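Local coordinates for adhesion and penetration protein autotransporter (PDB 3SYJ), which promotes adherence to and invasion of host cells and bacterial aggregation as a surface autotransporter adhesin, its N-terminal domain probably being a serine protease, at residues Asp14-Asn18 with Met48-Ser52; Thr146-Val152 with Asp226-Trp232; Met133-Gly139 with Leu253-Phe259. One frame throughout, in Å; residues are numbered along the deposited sequence.

Contact 1: residues Asp14-Asn18 with Met48-Ser52; sequences DFAEN and MIDFS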
loop_
_atom_site.group_PDB
_atom_site.type_symbol
_atom_site.label_atom_id
_atom_site.label_comp_id
_atom_site.label_asym_id
_atom_site.label_seq_id
_atom_site.Cartn_x
_atom_site.Cartn_y
_atom_site.Cartn_z
ATOM N N ASP A 14 13.754 -43.876 30.496
ATOM C CA ASP A 14 14.040 -42.519 30.032
ATOM C C ASP A 14 14.999 -41.814 30.990
ATOM O O ASP A 14 15.931 -41.123 30.562
ATOM C CB ASP A 14 12.747 -41.708 29.871
ATOM C CG ASP A 14 11.978 -42.069 28.598
ATOM O OD1 ASP A 14 12.524 -42.837 27.772
ATOM O OD2 ASP A 14 10.833 -41.586 28.425
ATOM N N PHE A 15 14.762 -42.002 32.283
ATOM C CA PHE A 15 15.592 -41.422 33.336
ATOM C C PHE A 15 17.063 -41.773 33.089
ATOM O O PHE A 15 17.922 -40.894 33.077
ATOM C CB PHE A 15 15.138 -41.936 34.714
ATOM C CG PHE A 15 15.455 -41.007 35.859
ATOM C CD1 PHE A 15 14.570 -40.004 36.221
ATOM C CD2 PHE A 15 16.632 -41.147 36.582
ATOM C CE1 PHE A 15 14.852 -39.153 37.278
ATOM C CE2 PHE A 15 16.923 -40.299 37.641
ATOM C CZ PHE A 15 16.030 -39.302 37.992
ATOM N N ALA A 16 17.338 -43.059 32.861
ATOM C CA ALA A 16 18.715 -43.527 32.704
ATOM C C ALA A 16 19.367 -43.017 31.418
ATOM O O ALA A 16 20.572 -42.768 31.384
ATOM C CB ALA A 16 18.767 -45.034 32.751
ATOM N N GLU A 17 18.567 -42.871 30.365
ATOM C CA GLU A 17 19.083 -42.455 29.064
ATOM C C GLU A 17 18.990 -40.940 28.857
ATOM O O GLU A 17 19.318 -40.448 27.781
ATOM C CB GLU A 17 18.341 -43.173 27.919
ATOM C CG GLU A 17 18.220 -44.703 28.054
ATOM C CD GLU A 17 19.559 -45.435 27.990
ATOM O OE1 GLU A 17 20.554 -44.861 27.487
ATOM O OE2 GLU A 17 19.612 -46.602 28.438
ATOM N N ASN A 18 18.545 -40.205 29.875
ATOM C CA ASN A 18 18.276 -38.775 29.711
ATOM C C ASN A 18 17.365 -38.528 28.510
ATOM O O ASN A 18 17.621 -37.635 27.704
ATOM C CB ASN A 18 19.577 -37.965 29.550
ATOM C CG ASN A 18 20.308 -37.747 30.875
ATOM O OD1 ASN A 18 21.438 -38.201 31.049
ATOM N ND2 ASN A 18 19.661 -37.062 31.815
ATOM N N MET A 48 18.199 -31.829 36.090
ATOM C CA MET A 48 18.422 -33.257 35.840
ATOM C C MET A 48 19.893 -33.581 35.572
ATOM O O MET A 48 20.534 -32.953 34.728
ATOM C CB MET A 48 17.583 -33.738 34.652
ATOM C CG MET A 48 17.799 -35.197 34.297
ATOM S SD MET A 48 17.176 -36.367 35.540
ATOM C CE MET A 48 17.493 -37.923 34.710
ATOM N N ILE A 49 20.408 -34.579 36.283
ATOM C CA ILE A 49 21.793 -35.020 36.164
ATOM C C ILE A 49 22.166 -35.392 34.715
ATOM O O ILE A 49 21.319 -35.807 33.929
ATOM C CB ILE A 49 22.029 -36.231 37.107
ATOM C CG1 ILE A 49 23.513 -36.551 37.263
ATOM C CG2 ILE A 49 21.258 -37.457 36.628
ATOM C CD1 ILE A 49 23.787 -37.645 38.276
ATOM N N ASP A 50 23.433 -35.233 34.356
ATOM C CA ASP A 50 23.903 -35.660 33.047
ATOM C C ASP A 50 24.503 -37.038 33.247
ATOM O O ASP A 50 25.591 -37.164 33.809
ATOM C CB ASP A 50 24.962 -34.686 32.527
ATOM C CG ASP A 50 25.412 -34.990 31.093
ATOM O OD1 ASP A 50 25.311 -36.148 30.631
ATOM O OD2 ASP A 50 25.895 -34.050 30.424
ATOM N N PHE A 51 23.789 -38.072 32.811
ATOM C CA PHE A 51 24.236 -39.448 33.032
ATOM C C PHE A 51 25.302 -39.899 32.012
ATOM O O PHE A 51 25.770 -41.039 32.055
ATOM C CB PHE A 51 23.047 -40.422 33.018
ATOM C CG PHE A 51 22.349 -40.578 34.357
ATOM C CD1 PHE A 51 23.079 -40.792 35.529
ATOM C CD2 PHE A 51 20.961 -40.569 34.428
ATOM C CE1 PHE A 51 22.441 -40.968 36.746
ATOM C CE2 PHE A 51 20.310 -40.749 35.648
ATOM C CZ PHE A 51 21.051 -40.938 36.811
ATOM N N SER A 52 25.694 -39.016 31.099
ATOM C CA SER A 52 26.694 -39.387 30.094
ATOM C C SER A 52 28.050 -39.790 30.712
ATOM O O SER A 52 28.862 -40.442 30.063
ATOM C CB SER A 52 26.863 -38.280 29.046
ATOM O OG SER A 52 27.585 -37.177 29.566
#
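The carboxamide of N18 faces the backbone of M48-S52 and uses both its ends there. OD1 takes the N-H of F51 on a lone pair in the carbonyl plane, F51 N to N18 OD1 being 2.9 Å. ND2 donates a hydrogen bond to I49 O at 3.0 Å, with the acceptor 19° out of the amide plane, and also bonds F22 O, so the flip of the amide is settled. N18 has positive phi and closes the helix in a Schellman motif, and from there its carboxamide reaches the loop.

M48 lies over one face of F15. With CG anti to the backbone N (chi1 178°) and a bend at chi2, the methionine sets its methyl squarely on the ring: CE lies 3.6 Å from the F15 centroid, only 2° off the normal, and SD follows over the same face in a Met-aromatic contact. The F51 ring points its edge at the helix end, where CD2 comes 3.3 Å from F15 O near the ring plane, while I49 CG2 sits over one of its faces. D50 holds the loop in an Asx turn, its OD1 accepting from S52 N and S52 OG on one face of the carboxylate.

Helix 9-17 is thus pinned to the loop between strands 38-42 and 61-64, with A16 and F51 resting on strands 151-155 and 179-182 of the protease domain.

Contact 2: residues Thr146-Val152 with Asp226-Trp232; sequences TKYPERV and DAEKQKW
W232 reaches from its strand to E150 CB and the two methyls of V152 and meets them with the far rim of its indole. From CB the side chain leaves with CG anti to the carbonyl carbon, and chi1 and chi2 together direct the benzo edge at E150 and V152. NE1, on the five-membered ring, donates to P47 O, a bond that helps fix the rotation of the indole. CZ2 comes within 4.0 Å of E150 CB. Beyond it, CH2 makes the tightest approach, 3.4 Å from E150 CB, and also touches V152 CG1 at 3.9 Å; CZ3 lies near E150 O and V152 CG2. R151 N is at the ring edge, near its plane, whereas E150 CB and V152 CG1 approach obliquely. The E150 carboxylate bends away at chi2, and its OE2 accepts from K45 N.

Strands 221-226 and 231-238 are neighbours in the antiparallel sheet of the protease domain, a chymotrypsin-like fold of clan PA, and the turn joining them carries a G1 beta bulge in which Q230 and K231 both face D226. D226 OD1 holds this turn by accepting from K229 N, 56° out of the carboxylate plane, in an Asx motif. Its OD2 accepts a hydrogen bond from a water that also bonds Y148 OH, lying in plane at the tyrosine edge. The two segments are joined directly by A227 N donating to K147 O at 2.8 Å, almost straight at 172°. A227 CB rests against P149 CD at 3.8 Å. Next to this bond, the extended K147 side chain crosses that of E228, with K147 CG 3.7 Å from E228 CD, while K147 NZ stays 4.7 Å from E228 OE1, without contact, so any attraction is probably long-range.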
loop_
_atom_site.group_PDB
_atom_site.type_symbol
_atom_site.label_atom_id
_atom_site.label_comp_id
_atom_site.label_asym_id
_atom_site.label_seq_id
_atom_site.Cartn_x
_atom_site.Cartn_y
_atom_site.Cartn_z
ATOM N N THR A 146 18.713 -30.271 52.928
ATOM C CA THR A 146 18.698 -28.884 52.487
ATOM C C THR A 146 19.942 -28.648 51.646
ATOM O O THR A 146 19.878 -28.083 50.559
ATOM C CB THR A 146 18.697 -27.911 53.673
ATOM O OG1 THR A 146 17.464 -28.036 54.393
ATOM C CG2 THR A 146 18.833 -26.484 53.181
ATOM N N LYS A 147 21.076 -29.112 52.155
ATOM C CA LYS A 147 22.338 -29.037 51.432
ATOM C C LYS A 147 22.363 -30.031 50.266
ATOM O O LYS A 147 22.883 -29.727 49.189
ATOM C CB LYS A 147 23.504 -29.299 52.391
ATOM C CG LYS A 147 24.902 -29.177 51.783
ATOM C CD LYS A 147 25.965 -29.467 52.848
ATOM C CE LYS A 147 27.383 -29.500 52.285
ATOM N NZ LYS A 147 28.358 -30.033 53.294
ATOM N N TYR A 148 21.787 -31.211 50.490
ATOM C CA TYR A 148 21.764 -32.282 49.498
ATOM C C TYR A 148 20.333 -32.740 49.227
ATOM O O TYR A 148 19.903 -33.770 49.749
ATOM C CB TYR A 148 22.566 -33.472 50.014
ATOM C CG TYR A 148 24.030 -33.178 50.245
ATOM C CD1 TYR A 148 24.893 -32.959 49.180
ATOM C CD2 TYR A 148 24.552 -33.133 51.527
ATOM C CE1 TYR A 148 26.233 -32.701 49.387
ATOM C CE2 TYR A 148 25.892 -32.875 51.749
ATOM C CZ TYR A 148 26.727 -32.661 50.679
ATOM O OH TYR A 148 28.059 -32.404 50.909
ATOM N N PRO A 149 19.591 -31.975 48.416
ATOM C CA PRO A 149 18.157 -32.200 48.196
ATOM C C PRO A 149 17.843 -33.350 47.252
ATOM O O PRO A 149 16.812 -34.000 47.422
ATOM C CB PRO A 149 17.692 -30.893 47.557
ATOM C CG PRO A 149 18.896 -30.315 46.939
ATOM C CD PRO A 149 20.074 -30.752 47.755
ATOM N N GLU A 150 18.703 -33.584 46.267
ATOM C CA GLU A 150 18.469 -34.634 45.284
ATOM C C GLU A 150 19.547 -35.714 45.342
ATOM O O GLU A 150 20.710 -35.441 45.652
ATOM C CB GLU A 150 18.376 -34.030 43.884
ATOM C CG GLU A 150 17.379 -32.880 43.775
ATOM C CD GLU A 150 15.945 -33.333 43.573
ATOM O OE1 GLU A 150 15.687 -34.556 43.613
ATOM O OE2 GLU A 150 15.069 -32.464 43.361
ATOM N N ARG A 151 19.147 -36.949 45.062
ATOM C CA ARG A 151 20.070 -38.076 45.054
ATOM C C ARG A 151 19.560 -39.098 44.043
ATOM O O ARG A 151 18.366 -39.400 44.027
ATOM C CB ARG A 151 20.177 -38.706 46.450
ATOM C CG ARG A 151 21.613 -38.953 46.880
ATOM C CD ARG A 151 21.783 -40.116 47.839
ATOM N NE ARG A 151 21.665 -39.755 49.247
ATOM C CZ ARG A 151 22.591 -39.999 50.176
ATOM N NH1 ARG A 151 23.728 -40.595 49.863
ATOM N NH2 ARG A 151 22.373 -39.649 51.432
ATOM N N VAL A 152 20.446 -39.625 43.197
ATOM C CA VAL A 152 20.041 -40.594 42.173
ATOM C C VAL A 152 21.054 -41.734 42.003
ATOM O O VAL A 152 22.202 -41.623 42.437
ATOM C CB VAL A 152 19.830 -39.921 40.803
ATOM C CG1 VAL A 152 18.795 -38.816 40.898
ATOM C CG2 VAL A 152 21.141 -39.366 40.282
ATOM N N ASP A 226 24.800 -31.348 45.427
ATOM C CA ASP A 226 25.226 -30.303 46.352
ATOM C C ASP A 226 24.566 -28.987 45.942
ATOM O O ASP A 226 24.907 -28.414 44.912
ATOM C CB ASP A 226 26.751 -30.166 46.324
ATOM C CG ASP A 226 27.282 -29.240 47.408
ATOM O OD1 ASP A 226 26.671 -28.178 47.655
ATOM O OD2 ASP A 226 28.323 -29.571 48.012
ATOM N N ALA A 227 23.619 -28.514 46.745
ATOM C CA ALA A 227 22.829 -27.333 46.395
ATOM C C ALA A 227 23.601 -26.030 46.597
ATOM O O ALA A 227 23.315 -25.021 45.952
ATOM C CB ALA A 227 21.536 -27.305 47.197
ATOM N N GLU A 228 24.570 -26.051 47.502
ATOM C CA GLU A 228 25.398 -24.878 47.731
ATOM C C GLU A 228 26.308 -24.652 46.520
ATOM O O GLU A 228 26.360 -23.549 45.974
ATOM C CB GLU A 228 26.177 -25.047 49.037
ATOM C CG GLU A 228 25.340 -25.753 50.109
ATOM C CD GLU A 228 25.900 -25.629 51.520
ATOM O OE1 GLU A 228 27.122 -25.820 51.706
ATOM O OE2 GLU A 228 25.108 -25.346 52.449
ATOM N N LYS A 229 26.982 -25.712 46.073
ATOM C CA LYS A 229 27.846 -25.646 44.894
ATOM C C LYS A 229 27.058 -25.642 43.583
ATOM O O LYS A 229 27.562 -25.191 42.554
ATOM C CB LYS A 229 28.829 -26.821 44.872
ATOM C CG LYS A 229 29.714 -26.977 46.103
ATOM C CD LYS A 229 30.702 -28.120 45.889
ATOM C CE LYS A 229 31.384 -28.567 47.175
ATOM N NZ LYS A 229 32.356 -27.579 47.711
ATOM N N GLN A 230 25.831 -26.157 43.629
ATOM C CA GLN A 230 25.019 -26.346 42.429
ATOM C C GLN A 230 25.636 -27.369 41.478
ATOM O O GLN A 230 25.680 -27.165 40.265
ATOM C CB GLN A 230 24.787 -25.021 41.701
ATOM C CG GLN A 230 24.037 -24.000 42.528
ATOM C CD GLN A 230 23.129 -23.132 41.683
ATOM O OE1 GLN A 230 23.563 -22.524 40.697
ATOM N NE2 GLN A 230 21.852 -23.078 42.063
ATOM N N LYS A 231 26.098 -28.476 42.041
ATOM C CA LYS A 231 26.809 -29.488 41.279
ATOM C C LYS A 231 26.198 -30.829 41.577
ATOM O O LYS A 231 25.842 -31.104 42.718
ATOM C CB LYS A 231 28.264 -29.571 41.740
ATOM C CG LYS A 231 29.275 -28.816 40.920
ATOM C CD LYS A 231 30.686 -29.119 41.426
ATOM C CE LYS A 231 31.730 -28.730 40.392
ATOM N NZ LYS A 231 31.698 -27.271 40.068
ATOM N N TRP A 232 26.099 -31.677 40.565
ATOM C CA TRP A 232 25.976 -33.096 40.836
ATOM C C TRP A 232 27.379 -33.628 41.130
ATOM O O TRP A 232 28.352 -33.260 40.464
ATOM C CB TRP A 232 25.335 -33.834 39.661
ATOM C CG TRP A 232 23.837 -33.671 39.576
ATOM C CD1 TRP A 232 23.141 -32.842 38.735
ATOM C CD2 TRP A 232 22.854 -34.363 40.358
ATOM N NE1 TRP A 232 21.783 -32.977 38.948
ATOM C CE2 TRP A 232 21.581 -33.905 39.941
ATOM C CE3 TRP A 232 22.923 -35.326 41.373
ATOM C CZ2 TRP A 232 20.392 -34.382 40.495
ATOM C CZ3 TRP A 232 21.728 -35.799 41.929
ATOM C CH2 TRP A 232 20.489 -35.325 41.487
HETATM O O HOH W 1 29.570 -31.957 48.572
#

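Contact 3: residues Met133-Gly139 with Leu253-Phe259; sequences MTSNMNG and LVRKSYF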
loop_
_atom_site.group_PDB
_atom_site.type_symbol
_atom_site.label_atom_id
_atom_site.label_comp_id
_atom_site.label_asym_id
_atom_site.label_seq_id
_atom_site.Cartn_x
_atom_site.Cartn_y
_atom_site.Cartn_z
ATOM N N MET A 133 34.002 -35.708 42.612
ATOM C CA MET A 133 33.696 -36.539 43.770
ATOM C C MET A 133 33.344 -35.730 45.032
ATOM O O MET A 133 33.831 -34.614 45.230
ATOM C CB MET A 133 34.895 -37.418 44.096
ATOM C CG MET A 133 35.335 -38.316 42.972
ATOM S SD MET A 133 36.615 -39.415 43.574
ATOM C CE MET A 133 36.794 -40.521 42.185
ATOM N N THR A 134 32.498 -36.302 45.889
ATOM C CA THR A 134 32.296 -35.746 47.221
ATOM C C THR A 134 33.581 -36.017 47.997
ATOM O O THR A 134 34.312 -36.956 47.677
ATOM C CB THR A 134 31.064 -36.363 47.947
ATOM O OG1 THR A 134 31.153 -37.794 47.944
ATOM C CG2 THR A 134 29.777 -35.935 47.266
ATOM N N SER A 135 33.875 -35.198 49.000
ATOM C CA SER A 135 35.187 -35.279 49.637
ATOM C C SER A 135 35.177 -35.832 51.061
ATOM O O SER A 135 36.216 -36.237 51.580
ATOM C CB SER A 135 35.868 -33.915 49.610
ATOM O OG SER A 135 35.033 -32.939 50.197
ATOM N N ASN A 136 34.009 -35.850 51.692
ATOM C CA ASN A 136 33.899 -36.305 53.074
ATOM C C ASN A 136 33.650 -37.802 53.124
ATOM O O ASN A 136 32.864 -38.331 52.338
ATOM C CB ASN A 136 32.771 -35.552 53.774
ATOM C CG ASN A 136 32.879 -35.596 55.291
ATOM O OD1 ASN A 136 33.115 -36.648 55.884
ATOM N ND2 ASN A 136 32.680 -34.442 55.927
ATOM N N MET A 137 34.325 -38.492 54.035
ATOM C CA MET A 137 34.157 -39.937 54.152
ATOM C C MET A 137 33.121 -40.330 55.213
ATOM O O MET A 137 32.780 -41.507 55.361
ATOM C CB MET A 137 35.496 -40.622 54.425
ATOM C CG MET A 137 36.568 -40.331 53.385
ATOM S SD MET A 137 36.146 -40.899 51.725
ATOM C CE MET A 137 35.795 -42.620 52.027
ATOM N N ASN A 138 32.607 -39.347 55.943
ATOM C CA ASN A 138 31.540 -39.614 56.894
ATOM C C ASN A 138 30.163 -39.601 56.226
ATOM O O ASN A 138 29.661 -38.547 55.830
ATOM C CB ASN A 138 31.588 -38.624 58.057
ATOM C CG ASN A 138 30.443 -38.830 59.045
ATOM O OD1 ASN A 138 30.018 -39.967 59.316
ATOM N ND2 ASN A 138 29.933 -37.724 59.590
ATOM N N GLY A 139 29.558 -40.778 56.108
ATOM C CA GLY A 139 28.256 -40.918 55.487
ATOM C C GLY A 139 27.183 -39.986 56.024
ATOM O O GLY A 139 26.317 -39.536 55.274
ATOM N N LEU A 253 31.342 -45.006 49.919
ATOM C CA LEU A 253 31.551 -43.610 49.544
ATOM C C LEU A 253 32.795 -43.467 48.665
ATOM O O LEU A 253 33.713 -44.277 48.750
ATOM C CB LEU A 253 31.662 -42.724 50.789
ATOM C CG LEU A 253 30.444 -42.701 51.726
ATOM C CD1 LEU A 253 30.689 -41.754 52.890
ATOM C CD2 LEU A 253 29.170 -42.313 50.993
ATOM N N VAL A 254 32.822 -42.448 47.808
ATOM C CA VAL A 254 33.967 -42.266 46.914
ATOM C C VAL A 254 35.158 -41.720 47.685
ATOM O O VAL A 254 34.990 -40.973 48.652
ATOM C CB VAL A 254 33.642 -41.339 45.725
ATOM C CG1 VAL A 254 32.645 -42.016 44.783
ATOM C CG2 VAL A 254 33.114 -39.997 46.224
ATOM N N ARG A 255 36.358 -42.083 47.241
ATOM C CA ARG A 255 37.576 -41.764 47.976
ATOM C C ARG A 255 38.480 -40.776 47.233
ATOM O O ARG A 255 39.337 -41.163 46.450
ATOM C CB ARG A 255 38.306 -43.058 48.339
ATOM C CG ARG A 255 37.369 -44.034 49.055
ATOM C CD ARG A 255 38.014 -45.364 49.402
ATOM N NE ARG A 255 37.008 -46.335 49.827
ATOM C CZ ARG A 255 37.199 -47.649 49.847
ATOM N NH1 ARG A 255 38.362 -48.153 49.477
ATOM N NH2 ARG A 255 36.226 -48.459 50.231
ATOM N N LYS A 256 38.275 -39.492 47.502
ATOM C CA LYS A 256 38.958 -38.415 46.798
ATOM C C LYS A 256 40.467 -38.395 47.070
ATOM O O LYS A 256 41.257 -38.079 46.183
ATOM C CB LYS A 256 38.335 -37.081 47.206
ATOM C CG LYS A 256 38.795 -35.873 46.417
ATOM C CD LYS A 256 37.790 -35.519 45.336
ATOM C CE LYS A 256 37.850 -34.036 44.984
ATOM N NZ LYS A 256 37.459 -33.163 46.132
ATOM N N SER A 257 40.865 -38.724 48.297
ATOM C CA SER A 257 42.278 -38.710 48.672
ATOM C C SER A 257 43.028 -39.866 48.048
ATOM O O SER A 257 44.197 -39.739 47.690
ATOM C CB SER A 257 42.444 -38.770 50.189
ATOM O OG SER A 257 42.455 -37.468 50.744
ATOM N N TYR A 258 42.358 -41.003 47.941
ATOM C CA TYR A 258 42.961 -42.164 47.316
ATOM C C TYR A 258 43.136 -41.884 45.840
ATOM O O TYR A 258 44.180 -42.180 45.261
ATOM C CB TYR A 258 42.081 -43.388 47.519
ATOM C CG TYR A 258 42.481 -44.607 46.726
ATOM C CD1 TYR A 258 43.664 -45.281 46.999
ATOM C CD2 TYR A 258 41.653 -45.107 45.729
ATOM C CE1 TYR A 258 44.021 -46.415 46.287
ATOM C CE2 TYR A 258 41.997 -46.238 45.016
ATOM C CZ TYR A 258 43.183 -46.889 45.299
ATOM O OH TYR A 258 43.528 -48.013 44.587
ATOM N N PHE A 259 42.120 -41.296 45.225
ATOM C CA PHE A 259 42.227 -40.997 43.809
ATOM C C PHE A 259 43.386 -40.043 43.537
ATOM O O PHE A 259 44.104 -40.209 42.557
ATOM C CB PHE A 259 40.945 -40.398 43.251
ATOM C CG PHE A 259 41.103 -39.906 41.851
ATOM C CD1 PHE A 259 41.151 -40.800 40.796
ATOM C CD2 PHE A 259 41.265 -38.554 41.591
ATOM C CE1 PHE A 259 41.322 -40.356 39.498
ATOM C CE2 PHE A 259 41.438 -38.106 40.297
ATOM C CZ PHE A 259 41.468 -39.014 39.250
HETATM O O HOH W 2 32.750 -39.354 49.507
HETATM O O HOH W 3 36.130 -38.359 49.121
#
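M137 folds back on itself, bent at chi2 (-62°) and chi3 (-55°), and this brings its thioether against V254 O and R255; M133 instead runs extended beyond CG and crosses V254 obliquely. The joint lies where strand 249-253 of the chymotrypsin-like protease domain passes into helix 256-266, with R255 at the N-cap position, and the 133-139 loop packs against that passage. M137 SD sits 3.3 Å from V254 O, and its CE touches R255 CG at 3.6 Å, the two side chains crossing at about a right angle. R255 then reaches away to E113 O and the ring of Y104. M133 CB meets both K256 CD and V254 CG2, while its CE approaches F259 CB at 4.3 Å.

Polar links between the segments pass through two waters. One bonds T134 OG1, itself hydrogen-bonded to N235 OD1, and has N136 O and V254 O among more acceptors than its protons can serve. The second donates to T134 O and V254 O and accepts from K256 N, in the first helical turn. Near the Asx turn that N136 OD1 closes onto N138 N, L253 CD1 packs 3.2 Å from M137 O and 3.5 Å from G139 N.

In the fold
All three contacts belong to the N-terminal protease domain, which sits on the beta-helical stalk of the passenger. Contact 1 closes first along the chain; contact 2 is nested within the loop closed by contact 3. Contacts 1 and 2 have centres 16 Å apart and touch, I49 and F51 packing on V152 and the M48-I49 backbone lying beside W232. Contacts 2 and 3 also have centres 16 Å apart but do not touch, their nearest atoms about 5 Å apart; they share the antiparallel sheet through strands 231-238 and 249-253. Contacts 1 and 3, with centres 23 Å apart, do not touch. Contact 1 joins helix 9-17 to a loop that packs on this sheet, and D50 with R476 links domain and stalk.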